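PDB 1XSZ: guanine nucleotide exchange protein from Legionella pneumophila, which probably acts as a guanine nucleotide exchange factor for ADP-ribosylation factor (Arf) GTPases, its Sec7 domain carrying a cap over the active site. Local coordinates for residues Val235-Val243 with Leu309-Phe317; Ser255-Ile264 with Thr276-Ser286. All coordinates share one frame; numbering follows the deposited sequence.

In the fold
From the N terminus the chain first runs through the helices of the Sec7 domain and then enters the capping domain, which holds both contacts. Loop residues 235-243 come first, and their partner, the end of helix 306-315, follows only after 65 further residues; contact 1 closes that long loop. Nested inside it is contact 2, a short-range pairing of strands 260-268 and 274-280 with the segments flanking them. Contact 1 thus ties loop and helix together on one face of the antiparallel sheet, whereas contact 2 builds part of the sheet and faces the Sec7 helices. The two meet where Phe236 CE1 lies 3.5 Å from Ile277 CD1.

Contact 1. Residues Val235-Val243 with Leu309-Phe317; sequences VFPGIGDNV and LAAKAAADF
The methyl group of Ala313 sits almost squarely over the ring of Phe236, its CB 4.1 Å from the ring centroid and almost on the ring normal, a CH-pi contact. Alanine suits this turn of the helix because its short side chain lets the ring lie close to the helix surface. Val235 CG1, from the neighbouring residue of the loop, lies over the opposite face, nearer its rim. The edge of the Phe236 ring faces Asp316 and Phe317: Asp316 CB approaches in the ring plane, and Phe317 CE1 comes within 3.6 Å of Phe236 CE2. The two phenyl planes are inclined to each other by 56°.

With CG of Asp316 anti to its carbonyl carbon (chi1 -83°), the carboxylate reaches back to the loop, nearly coplanar with the Phe236 ring. There OD2 accepts the N-H of Gly238 at 3.2 Å, on the syn side but tilted out of the carboxylate plane, a bent bond with an angle of 138° at the hydrogen. Gly238 suits the spot because a CB here would point at the helix and run into that same OD2. A water adds a second polar link, donating to both Val235 O and Asp316 O.

Farther along, the gamma branch CG2 of Ile239 meets Leu309 CD1 at 3.6 Å, the two branched chains crossing obliquely, while Val243 CG2 touches the same methyl more loosely at 4.5 Å. Ala310 and Ala314 face Tyr205 and Ile298 of the sheet. The arrangement is helix-to-loop packing in the capping domain, where helices pack on an antiparallel sheet: a largely apolar seam, closed at one end by an aspartate-to-backbone bond, joins the connection into strand 243-248 to helix 306-315.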
ATOM      1  N   VAL A 235     -23.695   2.545   8.490  1.00 21.43           N
ATOM      2  CA  VAL A 235     -23.156   2.668   7.143  1.00 21.05           C
ATOM      3  C   VAL A 235     -23.426   1.358   6.404  1.00 20.45           C
ATOM      4  O   VAL A 235     -23.829   1.361   5.237  1.00 21.41           O
ATOM      5  CB  VAL A 235     -21.627   2.919   7.163  1.00 20.08           C
ATOM      6  CG1 VAL A 235     -21.098   3.010   5.739  1.00 20.84           C
ATOM      7  CG2 VAL A 235     -21.310   4.199   7.929  1.00 20.65           C
ATOM      8  N   PHE A 236     -23.202   0.246   7.099  1.00 21.27           N
ATOM      9  CA  PHE A 236     -23.407  -1.088   6.537  1.00 21.90           C
ATOM     10  C   PHE A 236     -24.417  -1.879   7.365  1.00 23.92           C
ATOM     11  O   PHE A 236     -24.041  -2.651   8.243  1.00 24.15           O
ATOM     12  CB  PHE A 236     -22.087  -1.863   6.506  1.00 20.70           C
ATOM     13  CG  PHE A 236     -20.997  -1.177   5.739  1.00 19.02           C
ATOM     14  CD1 PHE A 236     -19.918  -0.600   6.404  1.00 18.68           C
ATOM     15  CD2 PHE A 236     -21.048  -1.102   4.352  1.00 17.75           C
ATOM     16  CE1 PHE A 236     -18.905   0.041   5.692  1.00 19.20           C
ATOM     17  CE2 PHE A 236     -20.041  -0.463   3.635  1.00 17.78           C
ATOM     18  CZ  PHE A 236     -18.968   0.110   4.307  1.00 18.67           C
ATOM     19  N   PRO A 237     -25.718  -1.703   7.089  1.00 26.74           N
ATOM     20  CA  PRO A 237     -26.762  -2.418   7.832  1.00 28.89           C
ATOM     21  C   PRO A 237     -26.570  -3.937   7.859  1.00 30.98           C
ATOM     22  O   PRO A 237     -26.932  -4.600   8.832  1.00 32.09           O
ATOM     23  CB  PRO A 237     -28.036  -2.008   7.102  1.00 28.65           C
ATOM     24  CG  PRO A 237     -27.720  -0.614   6.655  1.00 29.85           C
ATOM     25  CD  PRO A 237     -26.315  -0.769   6.120  1.00 27.18           C
ATOM     26  N   GLY A 238     -25.991  -4.478   6.790  1.00 32.48           N
ATOM     27  CA  GLY A 238     -25.766  -5.911   6.708  1.00 35.14           C
ATOM     28  C   GLY A 238     -24.971  -6.520   7.851  1.00 36.94           C
ATOM     29  O   GLY A 238     -25.389  -7.519   8.441  1.00 36.84           O
ATOM     30  N   ILE A 239     -23.827  -5.923   8.173  1.00 37.75           N
ATOM     31  CA  ILE A 239     -22.974  -6.432   9.242  1.00 38.29           C
ATOM     32  C   ILE A 239     -23.717  -6.584  10.566  1.00 39.29           C
ATOM     33  O   ILE A 239     -24.845  -6.113  10.716  1.00 40.78           O
ATOM     34  CB  ILE A 239     -21.745  -5.524   9.458  1.00 38.26           C
ATOM     35  CG1 ILE A 239     -22.193  -4.137   9.917  1.00 36.70           C
ATOM     36  CG2 ILE A 239     -20.943  -5.432   8.167  1.00 38.46           C
ATOM     37  CD1 ILE A 239     -21.055  -3.180  10.174  1.00 37.78           C
ATOM     38  N   GLY A 240     -23.074  -7.241  11.524  1.00 39.69           N
ATOM     39  CA  GLY A 240     -23.694  -7.461  12.818  1.00 40.09           C
ATOM     40  C   GLY A 240     -23.850  -6.222  13.676  1.00 39.81           C
ATOM     41  O   GLY A 240     -23.658  -5.097  13.213  1.00 40.01           O
ATOM     42  N   ASP A 241     -24.210  -6.437  14.937  1.00 39.04           N
ATOM     43  CA  ASP A 241     -24.395  -5.347  15.884  1.00 37.96           C
ATOM     44  C   ASP A 241     -23.221  -5.326  16.858  1.00 36.69           C
ATOM     45  O   ASP A 241     -23.153  -4.477  17.746  1.00 36.17           O
ATOM     46  CB  ASP A 241     -25.703  -5.538  16.662  1.00 40.37           C
ATOM     47  CG  ASP A 241     -26.914  -5.665  15.752  1.00 41.77           C
ATOM     48  OD1 ASP A 241     -28.037  -5.820  16.277  1.00 44.02           O
ATOM     49  OD2 ASP A 241     -26.747  -5.610  14.515  1.00 43.64           O
ATOM     50  N   ASN A 242     -22.295  -6.264  16.679  1.00 35.05           N
ATOM     51  CA  ASN A 242     -21.127  -6.367  17.547  1.00 33.70           C
ATOM     52  C   ASN A 242     -19.827  -6.003  16.837  1.00 31.11           C
ATOM     53  O   ASN A 242     -18.757  -6.486  17.207  1.00 30.39           O
ATOM     54  CB  ASN A 242     -21.012  -7.789  18.101  1.00 36.08           C
ATOM     55  CG  ASN A 242     -22.262  -8.231  18.834  1.00 37.86           C
ATOM     56  OD1 ASN A 242     -22.673  -7.610  19.813  1.00 39.23           O
ATOM     57  ND2 ASN A 242     -22.875  -9.310  18.360  1.00 39.15           N
ATOM     58  N   VAL A 243     -19.919  -5.154  15.820  1.00 29.62           N
ATOM     59  CA  VAL A 243     -18.734  -4.743  15.082  1.00 27.61           C
ATOM     60  C   VAL A 243     -18.209  -3.412  15.601  1.00 27.13           C
ATOM     61  O   VAL A 243     -18.922  -2.408  15.607  1.00 28.18           O
ATOM     62  CB  VAL A 243     -19.024  -4.607  13.569  1.00 26.89           C
ATOM     63  CG1 VAL A 243     -17.762  -4.166  12.832  1.00 25.46           C
ATOM     64  CG2 VAL A 243     -19.512  -5.934  13.017  1.00 26.98           C
ATOM     65  N   LEU A 309     -17.327 -10.846   6.474  1.00 16.62           N
ATOM     66  CA  LEU A 309     -17.480  -9.469   6.930  1.00 16.82           C
ATOM     67  C   LEU A 309     -17.117  -8.502   5.803  1.00 15.10           C
ATOM     68  O   LEU A 309     -17.836  -7.541   5.535  1.00 15.04           O
ATOM     69  CB  LEU A 309     -16.591  -9.209   8.152  1.00 18.05           C
ATOM     70  CG  LEU A 309     -16.577  -7.773   8.690  1.00 19.56           C
ATOM     71  CD1 LEU A 309     -17.988  -7.335   9.071  1.00 20.82           C
ATOM     72  CD2 LEU A 309     -15.659  -7.698   9.900  1.00 19.60           C
ATOM     73  N   ALA A 310     -15.997  -8.758   5.138  1.00 14.31           N
ATOM     74  CA  ALA A 310     -15.568  -7.908   4.036  1.00 14.29           C
ATOM     75  C   ALA A 310     -16.573  -7.969   2.878  1.00 13.24           C
ATOM     76  O   ALA A 310     -16.917  -6.945   2.284  1.00 13.36           O
ATOM     77  CB  ALA A 310     -14.185  -8.344   3.560  1.00 13.68           C
ATOM     78  N   ALA A 311     -17.053  -9.176   2.579  1.00 13.78           N
ATOM     79  CA  ALA A 311     -18.008  -9.370   1.491  1.00 13.80           C
ATOM     80  C   ALA A 311     -19.314  -8.631   1.762  1.00 13.86           C
ATOM     81  O   ALA A 311     -19.916  -8.067   0.851  1.00 14.66           O
ATOM     82  CB  ALA A 311     -18.277 -10.853   1.286  1.00 14.53           C
ATOM     83  N   LYS A 312     -19.752  -8.640   3.017  1.00 14.76           N
ATOM     84  CA  LYS A 312     -20.988  -7.950   3.383  1.00 16.19           C
ATOM     85  C   LYS A 312     -20.839  -6.448   3.185  1.00 15.05           C
ATOM     86  O   LYS A 312     -21.736  -5.786   2.660  1.00 16.41           O
ATOM     87  CB  LYS A 312     -21.355  -8.241   4.839  1.00 17.84           C
ATOM     88  CG  LYS A 312     -21.834  -9.657   5.084  1.00 21.83           C
ATOM     89  CD  LYS A 312     -22.176  -9.878   6.548  1.00 25.52           C
ATOM     90  CE  LYS A 312     -22.566 -11.326   6.802  1.00 27.16           C
ATOM     91  NZ  LYS A 312     -22.870 -11.570   8.238  1.00 30.68           N
ATOM     92  N   ALA A 313     -19.705  -5.900   3.605  1.00 14.72           N
ATOM     93  CA  ALA A 313     -19.487  -4.472   3.439  1.00 15.20           C
ATOM     94  C   ALA A 313     -19.499  -4.112   1.949  1.00 13.43           C
ATOM     95  O   ALA A 313     -20.161  -3.166   1.531  1.00 15.23           O
ATOM     96  CB  ALA A 313     -18.162  -4.061   4.081  1.00 15.99           C
ATOM     97  N   ALA A 314     -18.777  -4.885   1.140  1.00 13.22           N
ATOM     98  CA  ALA A 314     -18.721  -4.622  -0.293  1.00 13.93           C
ATOM     99  C   ALA A 314     -20.091  -4.759  -0.960  1.00 12.66           C
ATOM    100  O   ALA A 314     -20.459  -3.960  -1.822  1.00 13.25           O
ATOM    101  CB  ALA A 314     -17.712  -5.568  -0.955  1.00 13.88           C
ATOM    102  N   ALA A 315     -20.845  -5.773  -0.544  1.00 13.44           N
ATOM    103  CA  ALA A 315     -22.165  -6.016  -1.113  1.00 13.92           C
ATOM    104  C   ALA A 315     -23.201  -4.972  -0.716  1.00 15.31           C
ATOM    105  O   ALA A 315     -24.212  -4.823  -1.400  1.00 15.77           O
ATOM    106  CB  ALA A 315     -22.653  -7.402  -0.718  1.00 15.06           C
ATOM    107  N   ASP A 316     -22.952  -4.249   0.375  1.00 15.93           N
ATOM    108  CA  ASP A 316     -23.895  -3.233   0.833  1.00 17.88           C
ATOM    109  C   ASP A 316     -23.940  -1.991  -0.055  1.00 18.12           C
ATOM    110  O   ASP A 316     -24.863  -1.182   0.048  1.00 20.00           O
ATOM    111  CB  ASP A 316     -23.592  -2.835   2.281  1.00 19.88           C
ATOM    112  CG  ASP A 316     -24.204  -3.795   3.286  1.00 24.60           C
ATOM    113  OD1 ASP A 316     -25.038  -4.636   2.878  1.00 26.92           O
ATOM    114  OD2 ASP A 316     -23.868  -3.707   4.484  1.00 25.27           O
ATOM    115  N   PHE A 317     -22.945  -1.824  -0.921  1.00 15.79           N
ATOM    116  CA  PHE A 317     -22.935  -0.691  -1.838  1.00 15.43           C
ATOM    117  C   PHE A 317     -23.857  -1.007  -3.009  1.00 15.52           C
ATOM    118  O   PHE A 317     -23.954  -2.158  -3.430  1.00 17.19           O
ATOM    119  CB  PHE A 317     -21.540  -0.462  -2.443  1.00 15.22           C
ATOM    120  CG  PHE A 317     -20.552   0.192  -1.521  1.00 14.02           C
ATOM    121  CD1 PHE A 317     -19.847  -0.553  -0.584  1.00 13.77           C
ATOM    122  CD2 PHE A 317     -20.295   1.553  -1.627  1.00 15.80           C
ATOM    123  CE1 PHE A 317     -18.896   0.045   0.232  1.00 15.32           C
ATOM    124  CE2 PHE A 317     -19.342   2.160  -0.813  1.00 15.81           C
ATOM    125  CZ  PHE A 317     -18.643   1.401   0.115  1.00 16.11           C
TER
HETATM  126  O   HOH W   1     -24.904  -0.040   2.977  1.00 38.72           O

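Contact 2. Residues Ser255-Ile264 with Thr276-Ser286; sequences SFFTGYKGTI and TIQVYTPNIFS
A beta hairpin of the capping domain, strands 260-268 and 274-280 of its antiparallel sheet, forms the frame of this contact. Ile264 and Ile277 are a hydrogen-bonded pair, with Ile264 N to Ile277 O and Ile277 N to Ile264 O both 2.8 Å; their branched side chains suit the face packed on Leu221 of helix 216-224. The other face carries Tyr260, Thr263, Gln278 and Tyr280. Here Tyr260 CD1 lies over the Tyr280 ring, 3.7 Å from CE2, with the planes 39° apart. Each tyrosine hydroxyl is tied within its own strand, Tyr260 OH to Thr263 OG1 and Tyr280 OH to Gln278 OE1, which restrains the rings; Tyr280 OH also bonds Ala106 N of the Sec7 domain.

Where helix 252-258 ends, Gly259 takes a positive phi of 86°, at which a CB would jam against the preceding carbonyl and run into Thr281 O; Gly259 O accepts a hydrogen bond from Thr281 N. The Lys261 chain bends across Thr281, and its NZ forms a salt bridge with Asp222 and a bond to a water that also meets Thr281 OG1.

Beyond the strands, Asn283 links loop to helix. Its OD1 accepts Ser286 N in an Asx motif, while ND2 donates to Ser255 O at 2.9 Å. That carbonyl also takes Gly259 N, the two donors arriving from opposite faces of its plane. Phe256 and Phe285, flat and apolar, form an offset stack with centroids 4.0 Å apart and planes 14° apart; Phe285 CB lies over the Phe256 ring, and Ile284 CG2 covers the opposite face of Phe285.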
ATOM      1  N   SER A 255      -2.377  12.003   1.594  0.50 12.41           N
ATOM      2  CA  SER A 255      -3.610  12.555   1.047  0.50 13.31           C
ATOM      3  C   SER A 255      -3.263  13.310  -0.243  0.50 13.74           C
ATOM      4  O   SER A 255      -3.963  13.209  -1.249  0.50 13.00           O
ATOM      5  CB  SER A 255      -4.255  13.506   2.060  0.50 15.00           C
ATOM      6  OG  SER A 255      -5.394  14.146   1.516  0.50 20.06           O
ATOM      7  N   PHE A 256      -2.165  14.058  -0.202  1.00 13.62           N
ATOM      8  CA  PHE A 256      -1.685  14.827  -1.345  1.00 13.49           C
ATOM      9  C   PHE A 256      -1.288  13.887  -2.490  1.00 13.84           C
ATOM     10  O   PHE A 256      -1.729  14.035  -3.627  1.00 16.47           O
ATOM     11  CB  PHE A 256      -0.472  15.656  -0.876  1.00 13.61           C
ATOM     12  CG  PHE A 256       0.255  16.415  -1.963  1.00 13.35           C
ATOM     13  CD1 PHE A 256       1.077  15.760  -2.881  1.00 13.40           C
ATOM     14  CD2 PHE A 256       0.187  17.807  -2.004  1.00 14.14           C
ATOM     15  CE1 PHE A 256       1.824  16.481  -3.816  1.00 13.37           C
ATOM     16  CE2 PHE A 256       0.927  18.536  -2.931  1.00 13.87           C
ATOM     17  CZ  PHE A 256       1.753  17.871  -3.842  1.00 13.83           C
ATOM     18  N   PHE A 257      -0.472  12.897  -2.161  1.00 12.84           N
ATOM     19  CA  PHE A 257       0.051  11.974  -3.155  1.00 12.31           C
ATOM     20  C   PHE A 257      -0.944  10.994  -3.775  1.00 11.99           C
ATOM     21  O   PHE A 257      -0.909  10.761  -4.991  1.00 12.38           O
ATOM     22  CB  PHE A 257       1.224  11.211  -2.520  1.00 12.12           C
ATOM     23  CG  PHE A 257       2.004  10.343  -3.477  1.00 11.06           C
ATOM     24  CD1 PHE A 257       2.570  10.876  -4.635  1.00 12.80           C
ATOM     25  CD2 PHE A 257       2.212   8.998  -3.186  1.00 12.33           C
ATOM     26  CE1 PHE A 257       3.337  10.079  -5.491  1.00 13.41           C
ATOM     27  CE2 PHE A 257       2.976   8.195  -4.035  1.00 11.19           C
ATOM     28  CZ  PHE A 257       3.537   8.739  -5.187  1.00 12.83           C
ATOM     29  N   THR A 258      -1.838  10.450  -2.950  1.00 11.77           N
ATOM     30  CA  THR A 258      -2.777   9.421  -3.405  1.00 12.29           C
ATOM     31  C   THR A 258      -4.269   9.704  -3.260  1.00 13.55           C
ATOM     32  O   THR A 258      -5.086   8.941  -3.781  1.00 13.65           O
ATOM     33  CB  THR A 258      -2.549   8.106  -2.637  1.00 12.47           C
ATOM     34  OG1 THR A 258      -3.005   8.266  -1.286  1.00 13.44           O
ATOM     35  CG2 THR A 258      -1.068   7.721  -2.618  1.00 13.65           C
ATOM     36  N   GLY A 259      -4.628  10.757  -2.532  1.00 12.75           N
ATOM     37  CA  GLY A 259      -6.036  11.067  -2.313  1.00 13.17           C
ATOM     38  C   GLY A 259      -6.587  10.310  -1.113  1.00 12.38           C
ATOM     39  O   GLY A 259      -7.782  10.340  -0.825  1.00 13.48           O
ATOM     40  N   TYR A 260      -5.699   9.639  -0.392  1.00 12.10           N
ATOM     41  CA  TYR A 260      -6.048   8.845   0.776  1.00 11.62           C
ATOM     42  C   TYR A 260      -6.801   9.664   1.822  1.00 13.48           C
ATOM     43  O   TYR A 260      -6.388  10.779   2.168  1.00 14.76           O
ATOM     44  CB  TYR A 260      -4.755   8.280   1.374  1.00 12.25           C
ATOM     45  CG  TYR A 260      -4.893   7.345   2.553  1.00 11.96           C
ATOM     46  CD1 TYR A 260      -5.745   6.234   2.515  1.00 11.59           C
ATOM     47  CD2 TYR A 260      -4.093   7.520   3.685  1.00 13.32           C
ATOM     48  CE1 TYR A 260      -5.782   5.324   3.577  1.00 12.83           C
ATOM     49  CE2 TYR A 260      -4.123   6.625   4.738  1.00 14.08           C
ATOM     50  CZ  TYR A 260      -4.963   5.530   4.687  1.00 12.20           C
ATOM     51  OH  TYR A 260      -4.980   4.652   5.744  1.00 15.15           O
ATOM     52  N   LYS A 261      -7.899   9.100   2.320  1.00 13.23           N
ATOM     53  CA  LYS A 261      -8.712   9.752   3.343  1.00 14.73           C
ATOM     54  C   LYS A 261      -8.742   8.942   4.637  1.00 15.69           C
ATOM     55  O   LYS A 261      -9.414   9.324   5.600  1.00 16.97           O
ATOM     56  CB  LYS A 261     -10.143   9.973   2.842  1.00 15.66           C
ATOM     57  CG  LYS A 261     -10.243  10.908   1.652  1.00 18.59           C
ATOM     58  CD  LYS A 261     -11.655  11.442   1.470  1.00 24.24           C
ATOM     59  CE  LYS A 261     -12.049  12.350   2.626  1.00 23.96           C
ATOM     60  NZ  LYS A 261     -13.397  12.949   2.423  1.00 27.30           N
ATOM     61  N   GLY A 262      -8.022   7.823   4.661  1.00 14.47           N
ATOM     62  CA  GLY A 262      -7.974   6.998   5.853  1.00 14.62           C
ATOM     63  C   GLY A 262      -8.447   5.566   5.680  1.00 13.82           C
ATOM     64  O   GLY A 262      -9.014   5.199   4.641  1.00 14.07           O
ATOM     65  N   THR A 263      -8.203   4.757   6.705  1.00 14.28           N
ATOM     66  CA  THR A 263      -8.600   3.355   6.723  1.00 15.00           C
ATOM     67  C   THR A 263      -9.419   3.062   7.974  1.00 16.63           C
ATOM     68  O   THR A 263      -9.036   3.438   9.083  1.00 17.90           O
ATOM     69  CB  THR A 263      -7.377   2.422   6.729  1.00 15.76           C
ATOM     70  OG1 THR A 263      -6.608   2.644   5.544  1.00 17.39           O
ATOM     71  CG2 THR A 263      -7.813   0.962   6.781  1.00 17.84           C
ATOM     72  N   ILE A 264     -10.552   2.401   7.783  1.00 16.22           N
ATOM     73  CA  ILE A 264     -11.418   2.028   8.891  1.00 17.07           C
ATOM     74  C   ILE A 264     -11.221   0.537   9.106  1.00 17.69           C
ATOM     75  O   ILE A 264     -11.267  -0.241   8.152  1.00 18.38           O
ATOM     76  CB  ILE A 264     -12.903   2.276   8.554  1.00 16.12           C
ATOM     77  CG1 ILE A 264     -13.114   3.741   8.173  1.00 19.06           C
ATOM     78  CG2 ILE A 264     -13.782   1.883   9.744  1.00 18.27           C
ATOM     79  CD1 ILE A 264     -14.462   4.024   7.551  1.00 20.25           C
ATOM     80  N   THR A 276     -10.709  -4.333   6.621  1.00 15.52           N
ATOM     81  CA  THR A 276     -10.282  -2.946   6.541  1.00 15.87           C
ATOM     82  C   THR A 276     -10.937  -2.301   5.329  1.00 14.60           C
ATOM     83  O   THR A 276     -11.183  -2.956   4.304  1.00 14.34           O
ATOM     84  CB  THR A 276      -8.755  -2.800   6.409  1.00 16.12           C
ATOM     85  OG1 THR A 276      -8.297  -3.553   5.281  1.00 16.00           O
ATOM     86  CG2 THR A 276      -8.062  -3.278   7.673  1.00 16.87           C
ATOM     87  N   ILE A 277     -11.233  -1.015   5.454  1.00 13.47           N
ATOM     88  CA  ILE A 277     -11.858  -0.270   4.380  1.00 13.30           C
ATOM     89  C   ILE A 277     -11.075   1.016   4.175  1.00 13.27           C
ATOM     90  O   ILE A 277     -11.014   1.869   5.064  1.00 13.88           O
ATOM     91  CB  ILE A 277     -13.328   0.071   4.715  1.00 14.22           C
ATOM     92  CG1 ILE A 277     -14.115  -1.213   4.992  1.00 16.79           C
ATOM     93  CG2 ILE A 277     -13.950   0.849   3.570  1.00 14.50           C
ATOM     94  CD1 ILE A 277     -15.569  -0.967   5.365  1.00 17.98           C
ATOM     95  N   GLN A 278     -10.447   1.135   3.011  1.00 12.23           N
ATOM     96  CA  GLN A 278      -9.667   2.317   2.665  1.00 11.99           C
ATOM     97  C   GLN A 278     -10.477   3.210   1.747  1.00 12.54           C
ATOM     98  O   GLN A 278     -11.162   2.724   0.848  1.00 12.87           O
ATOM     99  CB  GLN A 278      -8.386   1.916   1.935  1.00 12.85           C
ATOM    100  CG  GLN A 278      -7.497   0.964   2.681  1.00 13.76           C
ATOM    101  CD  GLN A 278      -6.374   0.459   1.804  1.00 12.79           C
ATOM    102  OE1 GLN A 278      -5.621   1.247   1.230  1.00 14.81           O
ATOM    103  NE2 GLN A 278      -6.259  -0.853   1.690  1.00 14.63           N
ATOM    104  N   VAL A 279     -10.377   4.515   1.949  1.00 12.66           N
ATOM    105  CA  VAL A 279     -11.097   5.467   1.125  1.00 12.56           C
ATOM    106  C   VAL A 279     -10.135   6.451   0.468  1.00 12.97           C
ATOM    107  O   VAL A 279      -9.229   6.971   1.121  1.00 13.11           O
ATOM    108  CB  VAL A 279     -12.127   6.259   1.966  1.00 13.62           C
ATOM    109  CG1 VAL A 279     -12.812   7.298   1.104  1.00 15.14           C
ATOM    110  CG2 VAL A 279     -13.153   5.307   2.564  1.00 15.42           C
ATOM    111  N   TYR A 280     -10.332   6.685  -0.825  1.00 11.74           N
ATOM    112  CA  TYR A 280      -9.519   7.627  -1.585  1.00 11.38           C
ATOM    113  C   TYR A 280     -10.430   8.535  -2.400  1.00 12.07           C
ATOM    114  O   TYR A 280     -11.375   8.064  -3.023  1.00 13.41           O
ATOM    115  CB  TYR A 280      -8.580   6.910  -2.570  1.00 12.24           C
ATOM    116  CG  TYR A 280      -7.580   5.985  -1.935  1.00 10.85           C
ATOM    117  CD1 TYR A 280      -7.956   4.719  -1.498  1.00 11.68           C
ATOM    118  CD2 TYR A 280      -6.259   6.391  -1.726  1.00 11.53           C
ATOM    119  CE1 TYR A 280      -7.049   3.880  -0.863  1.00 12.21           C
ATOM    120  CE2 TYR A 280      -5.345   5.563  -1.092  1.00 12.15           C
ATOM    121  CZ  TYR A 280      -5.745   4.312  -0.658  1.00 12.53           C
ATOM    122  OH  TYR A 280      -4.859   3.502   0.006  1.00 13.13           O
ATOM    123  N   THR A 281     -10.161   9.835  -2.382  1.00 12.86           N
ATOM    124  CA  THR A 281     -10.927  10.776  -3.184  1.00 14.45           C
ATOM    125  C   THR A 281      -9.892  11.570  -3.968  1.00 15.55           C
ATOM    126  O   THR A 281      -8.881  12.023  -3.420  1.00 15.56           O
ATOM    127  CB  THR A 281     -11.825  11.709  -2.329  1.00 16.94           C
ATOM    128  OG1 THR A 281     -11.029  12.440  -1.395  1.00 21.80           O
ATOM    129  CG2 THR A 281     -12.860  10.897  -1.583  1.00 17.62           C
ATOM    130  N   PRO A 282     -10.120  11.746  -5.269  1.00 14.45           N
ATOM    131  CA  PRO A 282      -9.176  12.478  -6.112  1.00 15.04           C
ATOM    132  C   PRO A 282      -8.984  13.965  -5.863  1.00 15.64           C
ATOM    133  O   PRO A 282      -9.916  14.680  -5.495  1.00 16.18           O
ATOM    134  CB  PRO A 282      -9.695  12.204  -7.519  1.00 16.22           C
ATOM    135  CG  PRO A 282     -11.190  12.122  -7.303  1.00 17.86           C
ATOM    136  CD  PRO A 282     -11.279  11.276  -6.052  1.00 15.63           C
ATOM    137  N   ASN A 283      -7.746  14.417  -6.037  1.00 14.44           N
ATOM    138  CA  ASN A 283      -7.427  15.831  -5.938  1.00 14.12           C
ATOM    139  C   ASN A 283      -6.468  16.135  -7.087  1.00 14.58           C
ATOM    140  O   ASN A 283      -5.995  15.223  -7.771  1.00 14.10           O
ATOM    141  CB  ASN A 283      -6.847  16.214  -4.563  1.00 15.00           C
ATOM    142  CG  ASN A 283      -5.558  15.507  -4.236  1.00 14.01           C
ATOM    143  OD1 ASN A 283      -4.569  15.639  -4.950  1.00 14.82           O
ATOM    144  ND2 ASN A 283      -5.555  14.761  -3.138  1.00 14.38           N
ATOM    145  N   ILE A 284      -6.192  17.406  -7.326  1.00 15.43           N
ATOM    146  CA  ILE A 284      -5.340  17.778  -8.450  1.00 16.39           C
ATOM    147  C   ILE A 284      -3.967  17.107  -8.472  1.00 16.43           C
ATOM    148  O   ILE A 284      -3.399  16.881  -9.543  1.00 17.69           O
ATOM    149  CB  ILE A 284      -5.175  19.315  -8.517  1.00 18.87           C
ATOM    150  CG1 ILE A 284      -4.582  19.722  -9.869  1.00 19.99           C
ATOM    151  CG2 ILE A 284      -4.299  19.795  -7.374  1.00 20.68           C
ATOM    152  CD1 ILE A 284      -4.590  21.216 -10.106  1.00 23.04           C
ATOM    153  N   PHE A 285      -3.440  16.776  -7.299  1.00 15.24           N
ATOM    154  CA  PHE A 285      -2.129  16.143  -7.213  1.00 16.21           C
ATOM    155  C   PHE A 285      -2.196  14.638  -7.448  1.00 16.14           C
ATOM    156  O   PHE A 285      -1.423  14.085  -8.232  1.00 17.30           O
ATOM    157  CB  PHE A 285      -1.511  16.417  -5.838  1.00 17.54           C
ATOM    158  CG  PHE A 285      -1.480  17.875  -5.475  1.00 17.97           C
ATOM    159  CD1 PHE A 285      -0.595  18.746  -6.107  1.00 18.77           C
ATOM    160  CD2 PHE A 285      -2.367  18.389  -4.536  1.00 19.53           C
ATOM    161  CE1 PHE A 285      -0.597  20.108  -5.813  1.00 20.44           C
ATOM    162  CE2 PHE A 285      -2.379  19.750  -4.233  1.00 19.74           C
ATOM    163  CZ  PHE A 285      -1.492  20.611  -4.874  1.00 19.23           C
ATOM    164  N   SER A 286      -3.131  13.973  -6.783  1.00 14.19           N
ATOM    165  CA  SER A 286      -3.253  12.529  -6.897  1.00 13.99           C
ATOM    166  C   SER A 286      -3.722  12.029  -8.257  1.00 14.46           C
ATOM    167  O   SER A 286      -3.314  10.954  -8.695  1.00 15.00           O
ATOM    168  CB  SER A 286      -4.193  11.989  -5.814  1.00 15.06           C
ATOM    169  OG  SER A 286      -5.542  12.368  -6.060  1.00 13.51           O
TER
HETATM  170  O   HOH W   2       0.622  12.533  -6.917  1.00 14.46           O
HETATM  171  O   HOH W   3     -12.882  14.301  -0.010  1.00 36.07           O